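Long-range contacts in 4-phosphoerythronate dehydrogenase (Lactobacillus jensenii, PDB 4PRK), which probably interconverts pyruvate and D-lactate with NAD as cofactor, as a member of the D-isomer specific 2-hydroxyacid dehydrogenase family: residues V39-C45 with K64-I70; A162-S166 with P185-Y189. All coordinates share one frame; numbering follows the deposited sequence.

Contact 1 of 2, residues V39-C45 with K64-I70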
loop_
_atom_site.group_PDB
_atom_site.type_symbol
_atom_site.label_atom_id
_atom_site.label_comp_id
_atom_site.label_asym_id
_atom_site.label_seq_id
_atom_site.Cartn_x
_atom_site.Cartn_y
_atom_site.Cartn_z
ATOM N N VAL A 39 -36.675 -30.191 -16.766
ATOM C CA VAL A 39 -35.494 -31.050 -16.768
ATOM C C VAL A 39 -35.109 -31.640 -18.126
ATOM O O VAL A 39 -33.936 -31.824 -18.409
ATOM C CB VAL A 39 -35.574 -32.143 -15.700
ATOM C CG1 VAL A 39 -34.344 -33.027 -15.752
ATOM C CG2 VAL A 39 -35.687 -31.502 -14.333
ATOM N N ASP A 40 -36.097 -31.950 -18.950
ATOM C CA ASP A 40 -35.871 -32.606 -20.230
ATOM C C ASP A 40 -35.134 -31.727 -21.247
ATOM O O ASP A 40 -34.760 -32.189 -22.312
ATOM C CB ASP A 40 -37.181 -33.127 -20.811
ATOM C CG ASP A 40 -37.908 -34.041 -19.866
ATOM O OD1 ASP A 40 -37.247 -34.843 -19.185
ATOM O OD2 ASP A 40 -39.148 -33.958 -19.803
ATOM N N GLN A 41 -34.996 -30.447 -20.935
ATOM C CA GLN A 41 -34.170 -29.510 -21.716
ATOM C C GLN A 41 -32.640 -29.677 -21.501
ATOM O O GLN A 41 -31.809 -29.113 -22.210
ATOM C CB GLN A 41 -34.628 -28.100 -21.387
ATOM C CG GLN A 41 -36.140 -28.044 -21.237
ATOM C CD GLN A 41 -36.714 -26.686 -21.501
ATOM O OE1 GLN A 41 -36.128 -25.876 -22.228
ATOM N NE2 GLN A 41 -37.890 -26.427 -20.926
ATOM N N VAL A 42 -32.298 -30.493 -20.519
ATOM C CA VAL A 42 -30.927 -30.866 -20.224
ATOM C C VAL A 42 -30.461 -31.962 -21.154
ATOM O O VAL A 42 -29.297 -32.300 -21.200
ATOM C CB VAL A 42 -30.815 -31.410 -18.796
ATOM C CG1 VAL A 42 -29.365 -31.648 -18.432
ATOM C CG2 VAL A 42 -31.485 -30.463 -17.826
ATOM N N ALA A 43 -31.392 -32.498 -21.916
ATOM C CA ALA A 43 -31.189 -33.737 -22.638
ATOM C C ALA A 43 -30.026 -33.643 -23.603
ATOM O O ALA A 43 -29.263 -34.586 -23.735
ATOM C CB ALA A 43 -32.459 -34.120 -23.378
ATOM N N ASP A 44 -29.883 -32.502 -24.256
ATOM C CA ASP A 44 -28.822 -32.313 -25.231
ATOM C C ASP A 44 -27.620 -31.617 -24.610
ATOM O O ASP A 44 -26.783 -31.070 -25.307
ATOM C CB ASP A 44 -29.309 -31.583 -26.479
ATOM C CG ASP A 44 -30.006 -30.287 -26.171
ATOM O OD1 ASP A 44 -30.356 -30.046 -25.010
ATOM O OD2 ASP A 44 -30.215 -29.502 -27.105
ATOM N N CYS A 45 -27.525 -31.695 -23.293
ATOM C CA CYS A 45 -26.555 -30.938 -22.537
ATOM C C CYS A 45 -25.488 -31.795 -21.866
ATOM O O CYS A 45 -25.777 -32.846 -21.317
ATOM C CB CYS A 45 -27.275 -30.092 -21.494
ATOM S SG CYS A 45 -28.028 -28.590 -22.139
ATOM N N LYS A 64 -33.377 -38.166 -13.722
ATOM C CA LYS A 64 -33.299 -37.758 -15.122
ATOM C C LYS A 64 -31.984 -37.071 -15.560
ATOM O O LYS A 64 -31.554 -37.259 -16.703
ATOM C CB LYS A 64 -34.513 -36.909 -15.463
ATOM C CG LYS A 64 -35.775 -37.747 -15.466
ATOM C CD LYS A 64 -37.009 -36.885 -15.584
ATOM C CE LYS A 64 -37.872 -37.333 -16.752
ATOM N NZ LYS A 64 -38.750 -36.222 -17.187
ATOM N N LEU A 65 -31.343 -36.288 -14.679
ATOM C CA LEU A 65 -29.982 -35.770 -14.969
ATOM C C LEU A 65 -29.005 -36.930 -15.128
ATOM O O LEU A 65 -28.215 -36.980 -16.084
ATOM C CB LEU A 65 -29.462 -34.864 -13.857
ATOM C CG LEU A 65 -30.294 -33.628 -13.550
ATOM C CD1 LEU A 65 -29.723 -32.946 -12.316
ATOM C CD2 LEU A 65 -30.356 -32.693 -14.756
ATOM N N ALA A 66 -29.066 -37.851 -14.167
ATOM C CA ALA A 66 -28.311 -39.096 -14.221
ATOM C C ALA A 66 -28.638 -39.884 -15.483
ATOM O O ALA A 66 -27.740 -40.356 -16.150
ATOM C CB ALA A 66 -28.591 -39.935 -12.993
ATOM N N ASP A 67 -29.920 -40.003 -15.815
ATOM C CA ASP A 67 -30.328 -40.608 -17.095
ATOM C C ASP A 67 -29.696 -39.896 -18.312
ATOM O O ASP A 67 -29.339 -40.561 -19.285
ATOM C CB ASP A 67 -31.869 -40.628 -17.257
ATOM C CG ASP A 67 -32.527 -41.907 -16.720
ATOM O OD1 ASP A 67 -32.039 -42.509 -15.731
ATOM O OD2 ASP A 67 -33.568 -42.292 -17.295
ATOM N N TYR A 68 -29.553 -38.564 -18.262
ATOM C CA TYR A 68 -28.975 -37.818 -19.397
ATOM C C TYR A 68 -27.446 -37.745 -19.386
ATOM O O TYR A 68 -26.868 -36.959 -20.110
ATOM C CB TYR A 68 -29.569 -36.414 -19.490
ATOM C CG TYR A 68 -31.075 -36.383 -19.660
ATOM C CD1 TYR A 68 -31.724 -37.231 -20.569
ATOM C CD2 TYR A 68 -31.847 -35.487 -18.935
ATOM C CE1 TYR A 68 -33.099 -37.191 -20.721
ATOM C CE2 TYR A 68 -33.214 -35.444 -19.079
ATOM C CZ TYR A 68 -33.833 -36.292 -19.967
ATOM O OH TYR A 68 -35.196 -36.226 -20.094
ATOM N N GLY A 69 -26.798 -38.567 -18.565
ATOM C CA GLY A 69 -25.338 -38.630 -18.515
ATOM C C GLY A 69 -24.681 -37.476 -17.765
ATOM O O GLY A 69 -23.438 -37.378 -17.746
ATOM N N ILE A 70 -25.500 -36.612 -17.148
ATOM C CA ILE A 70 -24.985 -35.450 -16.416
ATOM C C ILE A 70 -24.295 -35.996 -15.170
ATOM O O ILE A 70 -24.909 -36.763 -14.412
ATOM C CB ILE A 70 -26.100 -34.451 -15.986
ATOM C CG1 ILE A 70 -26.867 -33.868 -17.186
ATOM C CG2 ILE A 70 -25.507 -33.308 -15.182
ATOM C CD1 ILE A 70 -26.071 -32.881 -18.030
#

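Contact 2 of 2, residues A162-S166 with P185-Y189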
loop_
_atom_site.group_PDB
_atom_site.type_symbol
_atom_site.label_atom_id
_atom_site.label_comp_id
_atom_site.label_asym_id
_atom_site.label_seq_id
_atom_site.Cartn_x
_atom_site.Cartn_y
_atom_site.Cartn_z
ATOM N N ALA A 162 -8.967 -5.605 5.640
ATOM C CA ALA A 162 -7.789 -5.300 6.419
ATOM C C ALA A 162 -6.634 -4.774 5.529
ATOM O O ALA A 162 -5.972 -3.777 5.854
ATOM C CB ALA A 162 -7.383 -6.555 7.175
ATOM N N GLN A 163 -6.431 -5.419 4.389
ATOM C CA GLN A 163 -5.467 -4.918 3.393
ATOM C C GLN A 163 -5.783 -3.481 2.963
ATOM O O GLN A 163 -4.919 -2.631 2.929
ATOM C CB GLN A 163 -5.454 -5.848 2.148
ATOM C CG GLN A 163 -5.057 -7.302 2.493
ATOM C CD GLN A 163 -5.196 -8.322 1.362
ATOM O OE1 GLN A 163 -5.669 -9.446 1.563
ATOM N NE2 GLN A 163 -4.738 -7.953 0.184
ATOM N N ILE A 164 -7.030 -3.207 2.646
ATOM C CA ILE A 164 -7.410 -1.861 2.185
ATOM C C ILE A 164 -7.259 -0.853 3.316
ATOM O O ILE A 164 -6.539 0.194 3.172
ATOM C CB ILE A 164 -8.853 -1.848 1.616
ATOM C CG1 ILE A 164 -8.911 -2.715 0.363
ATOM C CG2 ILE A 164 -9.398 -0.404 1.373
ATOM C CD1 ILE A 164 -10.351 -3.048 -0.028
ATOM N N PHE A 165 -7.821 -1.182 4.483
ATOM C CA PHE A 165 -7.695 -0.212 5.586
ATOM C C PHE A 165 -6.240 0.059 5.990
ATOM O O PHE A 165 -5.849 1.208 6.187
ATOM C CB PHE A 165 -8.573 -0.589 6.793
ATOM C CG PHE A 165 -9.997 -0.117 6.677
ATOM C CD1 PHE A 165 -10.287 1.211 6.418
ATOM C CD2 PHE A 165 -11.026 -0.981 6.857
ATOM C CE1 PHE A 165 -11.602 1.659 6.324
ATOM C CE2 PHE A 165 -12.341 -0.544 6.768
ATOM C CZ PHE A 165 -12.628 0.779 6.491
ATOM N N SER A 166 -5.421 -0.978 6.081
ATOM C CA SER A 166 -4.015 -0.762 6.510
ATOM C C SER A 166 -3.249 -0.047 5.424
ATOM O O SER A 166 -2.354 0.687 5.717
ATOM C CB SER A 166 -3.332 -2.061 6.889
ATOM O OG SER A 166 -3.399 -2.855 5.755
ATOM N N PRO A 185 0.659 -9.013 8.105
ATOM C CA PRO A 185 1.177 -7.692 7.693
ATOM C C PRO A 185 0.117 -6.615 7.753
ATOM O O PRO A 185 0.437 -5.448 7.756
ATOM C CB PRO A 185 1.539 -7.901 6.226
ATOM C CG PRO A 185 1.633 -9.379 6.040
ATOM C CD PRO A 185 0.687 -9.994 7.005
ATOM N N TYR A 186 -1.150 -7.006 7.751
ATOM C CA TYR A 186 -2.227 -6.046 7.668
ATOM C C TYR A 186 -3.104 -5.923 8.928
ATOM O O TYR A 186 -3.919 -5.017 9.024
ATOM C CB TYR A 186 -3.119 -6.437 6.528
ATOM C CG TYR A 186 -2.395 -6.651 5.240
ATOM C CD1 TYR A 186 -1.755 -5.578 4.603
ATOM C CD2 TYR A 186 -2.347 -7.900 4.638
ATOM C CE1 TYR A 186 -1.096 -5.740 3.371
ATOM C CE2 TYR A 186 -1.694 -8.083 3.404
ATOM C CZ TYR A 186 -1.053 -6.993 2.781
ATOM O OH TYR A 186 -0.345 -7.101 1.580
ATOM N N LEU A 187 -2.971 -6.817 9.889
ATOM C CA LEU A 187 -3.797 -6.731 11.087
ATOM C C LEU A 187 -3.051 -7.324 12.244
ATOM O O LEU A 187 -2.030 -7.912 12.024
ATOM C CB LEU A 187 -5.128 -7.449 10.896
ATOM C CG LEU A 187 -5.110 -8.939 10.574
ATOM C CD1 LEU A 187 -4.880 -9.811 11.808
ATOM C CD2 LEU A 187 -6.418 -9.322 9.902
ATOM N N THR A 188 -3.561 -7.125 13.469
ATOM C CA THR A 188 -3.010 -7.723 14.702
ATOM C C THR A 188 -4.148 -8.456 15.364
ATOM O O THR A 188 -5.246 -7.877 15.576
ATOM C CB THR A 188 -2.553 -6.636 15.636
ATOM O OG1 THR A 188 -1.465 -5.911 15.027
ATOM C CG2 THR A 188 -2.121 -7.221 17.005
ATOM N N TYR A 189 -3.954 -9.745 15.631
ATOM C CA TYR A 189 -4.963 -10.501 16.339
ATOM C C TYR A 189 -5.122 -10.014 17.803
ATOM O O TYR A 189 -4.182 -9.550 18.404
ATOM C CB TYR A 189 -4.617 -11.968 16.296
ATOM C CG TYR A 189 -4.789 -12.651 14.954
ATOM C CD1 TYR A 189 -6.050 -12.916 14.452
ATOM C CD2 TYR A 189 -3.710 -13.131 14.267
ATOM C CE1 TYR A 189 -6.224 -13.577 13.247
ATOM C CE2 TYR A 189 -3.873 -13.806 13.066
ATOM C CZ TYR A 189 -5.153 -14.021 12.571
ATOM O OH TYR A 189 -5.335 -14.678 11.395
#

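Contact 1 of 2, residues V39-C45 with K64-I70
Asp-40 takes two donors on a single carboxylate oxygen, and these make up the polar side of the contact. Lys-64 NZ forms a salt bridge at 2.9 Å to Asp-40 OD1, which accepts through its syn lone pair. The hydroxyl of Tyr-68 gives its hydrogen to the same Asp-40 OD1, with OH 2.6 Å away on the anti side, 33° out of the carboxylate plane, and with carboxylate and ring nearly perpendicular. This double grip is likely to hold the carboxylate charged and fix its rotation. The phenol ring also makes a CH-pi contact: Ala-43 CA sits over its face, 4.0 Å from the ring centroid.

Apolar contacts fill the other side. With CG1 anti to the backbone N (chi1 -173°), Val-42 sends this methyl across to Ile-70 CD1, 3.5 Å away, and also meets Leu-65 CD2. Val-39 CG1 lies 3.9 Å from Lys-64 CB, on the aliphatic root of the lysine.

Helix 60-67 ends here in a Schellman motif with Gly-69 at C-prime, which turns the chain toward strand 72-75. The 39-45 loop leads into strand 47-50, the neighbour of 72-75 in the parallel sheet, and Val-42 and Cys-45 also touch strand 2-6.

Contact 2 of 2, residues A162-S166 with P185-Y189
Ala-162 meets Tyr-186 and Leu-187 on the flank of the Rossmann-type NAD-binding domain, where helix 155-167 packs against the loop leading into edge strand 188-189. Ala-162 CB touches Leu-187 CD2 at 4.0 Å, and both side chains also rest on Val-172 of the adjoining strand 171-175.

One residue on, Gln-163 lays its CG over a face of the Tyr-186 ring, a CH-pi contact 3.7 Å from the centroid and 20° off the normal. Pro-185 CB covers the opposite face, so the ring is sandwiched. Beyond CG the glutamine chain runs on extended, its amide tilted just 18° from the ring plane. The polar ends pair between subunits: Gln-163 NE2 donates a hydrogen bond to Tyr-186 OH of the second subunit, and Tyr-186 OH receives the equivalent hydrogen bond from Gln-163 of that subunit. Were Tyr-186 reduced to an alanine, the CG methylene of Gln-163 would probably lose its aromatic cover, and the amide of Gln-163 in the second subunit its hydroxyl acceptor.

Ser-166, a turn after Ala-162, brings its hydroxyl to the edge of the same ring, with OG 3.4 Å from Tyr-186 CD1. Its chi1 of 59° folds OG back over the helix, where Ser-166 OG donates to Ala-162 O at 2.7 Å, on the opposite face of that carbonyl's plane from Ser-166 N.

How the contacts relate
The two contacts lie on opposite sides of the chain's centre, about 48 Å apart between their centres, and share no helix or strand. Contact 1 belongs to the five-stranded parallel sheet region and contact 2 to the seven-stranded Rossmann-type sheet. Both are partly buried, and in both a CH group lies over a tyrosine face, from a backbone CA in contact 1 and a side-chain methylene in contact 2, but the phenol ends differ in partner. In contact 1 the hydroxyl is used within the chain, beside a salt bridge on a periphery touched by no other subunit, while buried aliphatic residues form its inner side. Contact 2 has no hydrogen bond between its own segments; its neutral amide and phenol instead join two subunits of the tetrameric assembly.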